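Local coordinates for DNA damage response protein Rtt109, putative (PDB 5ZB9) that probably transfers an acetyl group from acetyl-CoA to lysine side chains of histones, notably of histone H3, at residues P326-V329 and N330-M334. Numbering follows the deposited sequence.
Sequences PGLV and NSVQM
Leu-328 and Val-332 touch through one methyl each, CD1 of the leucine lying 4.0 Å from CG1 of the valine, with the two side chains crossing at about a right angle. The leucine follows Gly-327, whose positive phi would jam a beta carbon against the carbonyl O of Pro-326, and its branched end supplies one methyl for Val-332 while the side chain also rests on Arg-133 of strand 133-140.

At Val-329 the chain turns back. Val-329 to Val-332 form a type I beta turn in the loop that follows strand 317-324, closed by a hydrogen bond from Val-332 N to Val-329 O, 3.3 Å long. Its N-H...O angle is 150°. Asn-330 and Ser-331 take the two corners with the helical-type backbone angles the turn needs, and serine is a common choice at the third position.

Val-329 is buried against helix 193-198, and its branched side chain serves two neighbours through one methyl. With CG1 beside the backbone N (chi1 -66°), CG2 falls between the N and the carbonyl carbon, facing the turn. There CG2 meets CG2 of Val-332 at 3.7 Å and approaches Ser-331 OG to 3.2 Å. Beta-branching suits Val-332 too, dividing its methyls between Leu-328 and Val-329. The serine hydroxyl also has a weak hydrogen bond with Gln-194 OE1, linking the second corner of the turn to the same helix.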
ATOM      1  N   PRO A 326     -17.224 -11.865  -3.405  1.00 57.04           N
ATOM      2  CA  PRO A 326     -18.183 -12.906  -3.785  1.00 55.45           C
ATOM      3  C   PRO A 326     -18.631 -12.776  -5.238  1.00 56.69           C
ATOM      4  O   PRO A 326     -18.971 -11.681  -5.690  1.00 54.68           O
ATOM      5  CB  PRO A 326     -19.352 -12.673  -2.822  1.00 59.51           C
ATOM      6  CG  PRO A 326     -18.735 -12.010  -1.634  1.00 56.26           C
ATOM      7  CD  PRO A 326     -17.661 -11.129  -2.201  1.00 53.29           C
ATOM      8  N   GLY A 327     -18.611 -13.887  -5.965  1.00 60.37           N
ATOM      9  CA  GLY A 327     -18.953 -13.878  -7.374  1.00 59.22           C
ATOM     10  C   GLY A 327     -17.694 -13.832  -8.210  1.00 59.98           C
ATOM     11  O   GLY A 327     -17.726 -13.560  -9.408  1.00 61.78           O
ATOM     12  N   LEU A 328     -16.571 -14.104  -7.557  1.00 69.66           N
ATOM     13  CA  LEU A 328     -15.267 -14.042  -8.199  1.00 61.51           C
ATOM     14  C   LEU A 328     -14.317 -15.001  -7.489  1.00 63.93           C
ATOM     15  O   LEU A 328     -14.204 -14.977  -6.260  1.00 62.07           O
ATOM     16  CB  LEU A 328     -14.722 -12.608  -8.172  1.00 58.82           C
ATOM     17  CG  LEU A 328     -13.915 -12.088  -9.367  1.00 62.60           C
ATOM     18  CD1 LEU A 328     -14.741 -12.120 -10.649  1.00 54.16           C
ATOM     19  CD2 LEU A 328     -13.400 -10.674  -9.093  1.00 50.12           C
ATOM     20  N   VAL A 329     -13.667 -15.868  -8.261  1.00 65.26           N
ATOM     21  CA  VAL A 329     -12.644 -16.762  -7.727  1.00 60.88           C
ATOM     22  C   VAL A 329     -11.305 -16.374  -8.338  1.00 61.15           C
ATOM     23  O   VAL A 329     -11.264 -15.595  -9.295  1.00 60.79           O
ATOM     24  CB  VAL A 329     -12.949 -18.243  -8.024  1.00 63.82           C
ATOM     25  CG1 VAL A 329     -14.200 -18.684  -7.287  1.00 73.38           C
ATOM     26  CG2 VAL A 329     -13.094 -18.463  -9.522  1.00 63.55           C
ATOM     27  N   ASN A 330     -10.213 -16.912  -7.799  1.00 59.68           N
ATOM     28  CA  ASN A 330      -8.883 -16.539  -8.278  1.00 62.79           C
ATOM     29  C   ASN A 330      -8.517 -17.167  -9.632  1.00 69.04           C
ATOM     30  O   ASN A 330      -7.432 -16.919 -10.158  1.00 65.21           O
ATOM     31  CB  ASN A 330      -7.818 -16.895  -7.232  1.00 52.08           C
ATOM     32  CG  ASN A 330      -7.630 -18.388  -7.066  1.00 61.16           C
ATOM     33  OD1 ASN A 330      -8.553 -19.175  -7.278  1.00 73.37           O
ATOM     34  ND2 ASN A 330      -6.428 -18.785  -6.674  1.00 60.11           N
ATOM     35  N   SER A 331      -9.426 -17.959 -10.199  1.00 72.29           N
ATOM     36  CA  SER A 331      -9.207 -18.568 -11.513  1.00 73.90           C
ATOM     37  C   SER A 331      -9.770 -17.691 -12.639  1.00 71.58           C
ATOM     38  O   SER A 331      -9.395 -17.843 -13.806  1.00 70.91           O
ATOM     39  CB  SER A 331      -9.832 -19.968 -11.571  1.00 80.25           C
ATOM     40  OG  SER A 331     -11.239 -19.906 -11.742  1.00 81.47           O
ATOM     41  N   VAL A 332     -10.674 -16.782 -12.283  1.00 67.62           N
ATOM     42  CA  VAL A 332     -11.220 -15.823 -13.236  1.00 63.17           C
ATOM     43  C   VAL A 332     -10.165 -14.783 -13.596  1.00 60.12           C
ATOM     44  O   VAL A 332      -9.788 -13.960 -12.763  1.00 57.98           O
ATOM     45  CB  VAL A 332     -12.474 -15.106 -12.681  1.00 67.12           C
ATOM     46  CG1 VAL A 332     -13.000 -14.095 -13.690  1.00 60.46           C
ATOM     47  CG2 VAL A 332     -13.552 -16.116 -12.319  1.00 63.17           C
ATOM     48  N   GLN A 333      -9.690 -14.824 -14.837  1.00 73.91           N
ATOM     49  CA  GLN A 333      -8.656 -13.899 -15.295  1.00 64.78           C
ATOM     50  C   GLN A 333      -9.171 -12.460 -15.314  1.00 62.84           C
ATOM     51  O   GLN A 333     -10.357 -12.219 -15.554  1.00 68.96           O
ATOM     52  CB  GLN A 333      -8.145 -14.305 -16.687  1.00 60.85           C
ATOM     53  CG  GLN A 333      -7.023 -13.416 -17.221  1.00 62.00           C
ATOM     54  CD  GLN A 333      -6.190 -14.089 -18.300  1.00 72.79           C
ATOM     55  OE1 GLN A 333      -5.115 -14.630 -18.022  1.00 65.74           O
ATOM     56  NE2 GLN A 333      -6.677 -14.048 -19.539  1.00 67.50           N
ATOM     57  N   MET A 334      -8.275 -11.516 -15.030  1.00 57.14           N
ATOM     58  CA  MET A 334      -8.566 -10.087 -15.127  1.00 54.22           C
ATOM     59  C   MET A 334      -9.093  -9.739 -16.522  1.00 64.66           C
ATOM     60  O   MET A 334      -8.688 -10.350 -17.513  1.00 65.61           O
ATOM     61  CB  MET A 334      -7.304  -9.274 -14.799  1.00 48.20           C
ATOM     62  CG  MET A 334      -7.421  -7.756 -14.977  1.00 54.01           C
ATOM     63  SD  MET A 334      -8.745  -6.962 -14.032  1.00 62.85           S
ATOM     64  CE  MET A 334      -8.192  -7.165 -12.340  1.00 38.67           C
TER